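PDB 4I62: amino acid ABC transporter, periplasmic amino acid-binding protein, putative from Streptococcus pneumoniae, which binds L-arginine between its two lobes and probably delivers it, as a membrane-attached lipoprotein, to an ABC transporter for uptake. Local coordinates for residues A[161-164]-A[165-169]; A[177-180]-A[181-184]. All blocks are in the same frame, centred on the assembly; numbering follows the deposited sequence. Where two conformers were deposited one is given.

Interaction 1: residues A[161-164]-A[165-169]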
loop_
_atom_site.group_PDB
_atom_site.type_symbol
_atom_site.label_atom_id
_atom_site.label_comp_id
_atom_site.label_asym_id
_atom_site.label_seq_id
_atom_site.Cartn_x
_atom_site.Cartn_y
_atom_site.Cartn_z
ATOM N N GLN A 161 9.411 -3.102 0.905
ATOM C CA GLN A 161 9.869 -4.119 -0.035
ATOM C C GLN A 161 11.224 -3.743 -0.606
ATOM O O GLN A 161 12.089 -4.624 -0.805
ATOM C CB GLN A 161 8.844 -4.288 -1.162
ATOM C CG GLN A 161 7.552 -5.009 -0.725
ATOM C CD GLN A 161 6.706 -4.205 0.245
ATOM O OE1 GLN A 161 6.555 -2.977 0.127
ATOM N NE2 GLN A 161 6.131 -4.886 1.215
ATOM N N GLU A 162 11.438 -2.472 -0.901
ATOM C CA GLU A 162 12.747 -2.008 -1.364
ATOM C C GLU A 162 13.791 -2.280 -0.289
ATOM O O GLU A 162 14.893 -2.745 -0.591
ATOM C CB GLU A 162 12.674 -0.509 -1.643
ATOM C CG GLU A 162 14.018 0.108 -2.031
ATOM C CD GLU A 162 13.984 1.620 -2.179
ATOM O OE1 GLU A 162 13.315 2.344 -1.420
ATOM O OE2 GLU A 162 14.688 2.122 -3.084
ATOM N N THR A 163 13.457 -1.997 0.968
ATOM C CA THR A 163 14.375 -2.279 2.076
ATOM C C THR A 163 14.719 -3.759 2.197
ATOM O O THR A 163 15.891 -4.115 2.386
ATOM C CB THR A 163 13.809 -1.739 3.385
ATOM O OG1 THR A 163 13.590 -0.333 3.226
ATOM C CG2 THR A 163 14.742 -1.963 4.547
ATOM N N MET A 164 13.705 -4.611 2.093
ATOM C CA MET A 164 13.921 -6.054 2.148
ATOM C C MET A 164 14.871 -6.498 1.046
ATOM O O MET A 164 15.775 -7.296 1.296
ATOM C CB MET A 164 12.583 -6.777 1.993
ATOM C CG MET A 164 12.570 -8.198 2.462
ATOM S SD MET A 164 10.931 -8.923 2.142
ATOM C CE MET A 164 9.832 -7.485 2.134
ATOM N N ALA A 165 14.653 -6.002 -0.161
ATOM C CA ALA A 165 15.520 -6.375 -1.269
ATOM C C ALA A 165 16.950 -5.948 -1.024
ATOM O O ALA A 165 17.890 -6.739 -1.231
ATOM C CB ALA A 165 15.016 -5.787 -2.560
ATOM N N LYS A 166 17.139 -4.714 -0.556
ATOM C CA LYS A 166 18.485 -4.208 -0.273
ATOM C C LYS A 166 19.168 -5.031 0.807
ATOM O O LYS A 166 20.371 -5.255 0.726
ATOM C CB LYS A 166 18.444 -2.734 0.148
ATOM C CG LYS A 166 17.919 -1.780 -0.920
ATOM C CD LYS A 166 18.059 -0.317 -0.516
ATOM C CE LYS A 166 17.574 0.614 -1.630
ATOM N NZ LYS A 166 17.422 2.016 -1.158
ATOM N N ASP A 167 18.405 -5.454 1.816
ATOM C CA ASP A 167 18.983 -6.118 2.966
ATOM C C ASP A 167 19.308 -7.587 2.744
ATOM O O ASP A 167 20.233 -8.112 3.348
ATOM C CB ASP A 167 18.082 -5.965 4.184
ATOM C CG ASP A 167 18.044 -4.544 4.724
ATOM O OD1 ASP A 167 18.862 -3.679 4.340
ATOM O OD2 ASP A 167 17.161 -4.306 5.584
ATOM N N LEU A 168 18.587 -8.245 1.840
ATOM C CA LEU A 168 18.707 -9.689 1.622
ATOM C C LEU A 168 19.325 -10.121 0.301
ATOM O O LEU A 168 19.900 -11.212 0.199
ATOM C CB LEU A 168 17.358 -10.372 1.741
ATOM C CG LEU A 168 16.703 -10.393 3.108
ATOM C CD1 LEU A 168 15.321 -10.998 2.942
ATOM C CD2 LEU A 168 17.545 -11.214 4.070
ATOM N N LEU A 169 19.168 -9.281 -0.716
ATOM C CA LEU A 169 19.479 -9.714 -2.077
ATOM C C LEU A 169 20.786 -9.131 -2.634
ATOM O O LEU A 169 20.807 -8.563 -3.734
ATOM C CB LEU A 169 18.278 -9.436 -3.002
ATOM C CG LEU A 169 16.937 -10.015 -2.528
ATOM C CD1 LEU A 169 15.826 -9.624 -3.521
ATOM C CD2 LEU A 169 16.985 -11.527 -2.313
#
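E162 and K166, one helical turn apart on helix 160-168, run side by side; in the conformer given, K166 NZ lies 3.3 Å from E162 OE2, a salt bridge and weak hydrogen bond. E162 leaves the helix with CG anti to its own N (chi1 176°) and stays extended, while K166 runs along its flank, K166 CG 3.2 Å from E162 O and K166 CE 3.6 Å from E162 CG. The same carboxylate has other partners: OE2 bonds S176 OG and OE1 the amide of G158, just ahead of the helix. Backbone bonds carry the turn: A165 N to Q161 O and K166 N to E162 O are fairly straight, whereas L168 N to M164 O, 3.0 Å, bends to 137° as the helix runs out at L168. Apolar contact is lighter: M164 CG, in one of two conformers, meets L168 CD1 at 4.0 Å. T163 CG2 sets a methyl alongside a carboxylate, 3.5 Å from D167 OD2. On the inner face A165 packs on I196 and L174, while Q161 touches the bound arginine and gives NE2 to N130. The helix is the crossover of a beta-alpha-beta unit; in this conformer K166 probably adds modest electrostatic support to a carboxylate already fixed by S176 and G158.

Interaction 2: residues A[177-180]-A[181-184]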
loop_
_atom_site.group_PDB
_atom_site.type_symbol
_atom_site.label_atom_id
_atom_site.label_comp_id
_atom_site.label_asym_id
_atom_site.label_seq_id
_atom_site.Cartn_x
_atom_site.Cartn_y
_atom_site.Cartn_z
ATOM N N LEU A 177 11.712 1.790 -8.384
ATOM C CA LEU A 177 10.989 2.731 -9.212
ATOM C C LEU A 177 9.919 3.426 -8.426
ATOM O O LEU A 177 9.255 2.818 -7.602
ATOM C CB LEU A 177 10.316 2.035 -10.386
ATOM C CG LEU A 177 11.237 1.505 -11.459
ATOM C CD1 LEU A 177 10.443 0.777 -12.556
ATOM C CD2 LEU A 177 12.017 2.681 -12.051
ATOM N N PRO A 178 9.694 4.705 -8.708
ATOM C CA PRO A 178 8.631 5.413 -7.991
ATOM C C PRO A 178 7.261 4.810 -8.213
ATOM O O PRO A 178 6.501 4.767 -7.252
ATOM C CB PRO A 178 8.703 6.845 -8.551
ATOM C CG PRO A 178 10.122 7.007 -8.900
ATOM C CD PRO A 178 10.604 5.651 -9.383
ATOM N N LYS A 179 6.935 4.374 -9.437
ATOM C CA LYS A 179 5.567 3.981 -9.763
ATOM C C LYS A 179 5.387 2.478 -9.890
ATOM O O LYS A 179 6.138 1.819 -10.637
ATOM C CB LYS A 179 5.150 4.612 -11.087
ATOM C CG LYS A 179 5.140 6.126 -11.076
ATOM C CD LYS A 179 4.565 6.715 -12.368
ATOM C CE LYS A 179 4.516 8.239 -12.310
ATOM N NZ LYS A 179 4.000 8.855 -13.570
ATOM N N ASN A 180 4.364 1.922 -9.239
ATOM C CA ASN A 180 4.100 0.482 -9.363
ATOM C C ASN A 180 3.788 0.071 -10.788
ATOM O O ASN A 180 4.179 -1.026 -11.226
ATOM C CB ASN A 180 2.996 0.056 -8.420
ATOM C CG ASN A 180 3.419 0.145 -6.971
ATOM O OD1 ASN A 180 4.569 -0.180 -6.629
ATOM N ND2 ASN A 180 2.503 0.548 -6.091
ATOM N N GLY A 181 3.067 0.903 -11.527
ATOM C CA GLY A 181 2.780 0.567 -12.908
ATOM C C GLY A 181 4.045 0.422 -13.750
ATOM O O GLY A 181 4.105 -0.364 -14.708
ATOM N N ASN A 182 5.075 1.191 -13.428
ATOM C CA ASN A 182 6.312 1.079 -14.168
ATOM C C ASN A 182 7.080 -0.194 -13.809
ATOM O O ASN A 182 7.763 -0.753 -14.664
ATOM C CB ASN A 182 7.142 2.352 -14.025
ATOM C CG ASN A 182 6.523 3.541 -14.775
ATOM O OD1 ASN A 182 5.745 3.351 -15.717
ATOM N ND2 ASN A 182 6.893 4.754 -14.395
ATOM N N LEU A 183 6.932 -0.676 -12.583
ATOM C CA LEU A 183 7.494 -1.990 -12.216
ATOM C C LEU A 183 6.814 -3.074 -13.030
ATOM O O LEU A 183 7.473 -4.018 -13.517
ATOM C CB LEU A 183 7.300 -2.262 -10.716
ATOM C CG LEU A 183 8.206 -1.406 -9.823
ATOM C CD1 LEU A 183 7.736 -1.407 -8.349
ATOM C CD2 LEU A 183 9.655 -1.858 -9.903
ATOM N N ILE A 184 5.487 -2.991 -13.165
ATOM C CA ILE A 184 4.768 -3.989 -13.961
ATOM C C ILE A 184 5.207 -3.944 -15.424
ATOM O O ILE A 184 5.441 -4.987 -16.030
ATOM C CB ILE A 184 3.242 -3.807 -13.791
ATOM C CG1 ILE A 184 2.810 -4.135 -12.348
ATOM C CG2 ILE A 184 2.434 -4.615 -14.815
ATOM C CD1 ILE A 184 2.955 -5.593 -11.986
HETATM O O HOH W 1 5.691 7.498 -15.518
#
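L177 and L183 pack flank to flank, running antiparallel, where strand 173-177 gives way to helix 180-188, and they make the close-packed side of this turn. L177 CD1 lies 3.8 Å from L183 CD2 and 3.7 Å from N182 C, so one methyl rests on both side chain and backbone; L183 also packs on V195 and Q156 of neighbouring strands. N180, like L183, is buried: its OD1 sits 3.8 Å from L183 CD1, its ND2 bonds D48 O, and its side chain touches the bound arginine. The outer side is looser. K179 and N182 run alongside each other, K179 CD 3.7 Å from N182 ND2, and their polar ends meet through a water that accepts from K179 NZ at 2.9 Å and from N182 ND2 at 3.2 Å. Between the two sides K179, the N-cap residue, starts the helix: its O takes L183 N at 3.3 Å in the carbonyl plane and, weakly, N182 N, while I184 N bonds N180 O at 161°. D48 OD2 takes the amide of G181, so this first turn offers its N-H to an acidic side chain, and the helix dipole would probably favour that carboxylate's negative charge.

How the interactions relate
Both are local contacts, one along a helix, the other at a strand-to-helix junction, placed at successive points of the chain around strand 173-177: helix 160-168 of interaction 1 leads into that strand, and interaction 2 starts at its last residue. Their centres are 16 Å apart and they do not touch. Each is partly buried and sends one amide side chain, Q161 or N180, to the bound arginine, so both helices present their N-terminal turns to the ligand pocket. The chemistry differs. Within 161-169 the surface pair is charged and direct, and apolar contact between the segments is slight; within 177-184 the surface pair is bridged by water, and a leucine pair binds strand end to helix.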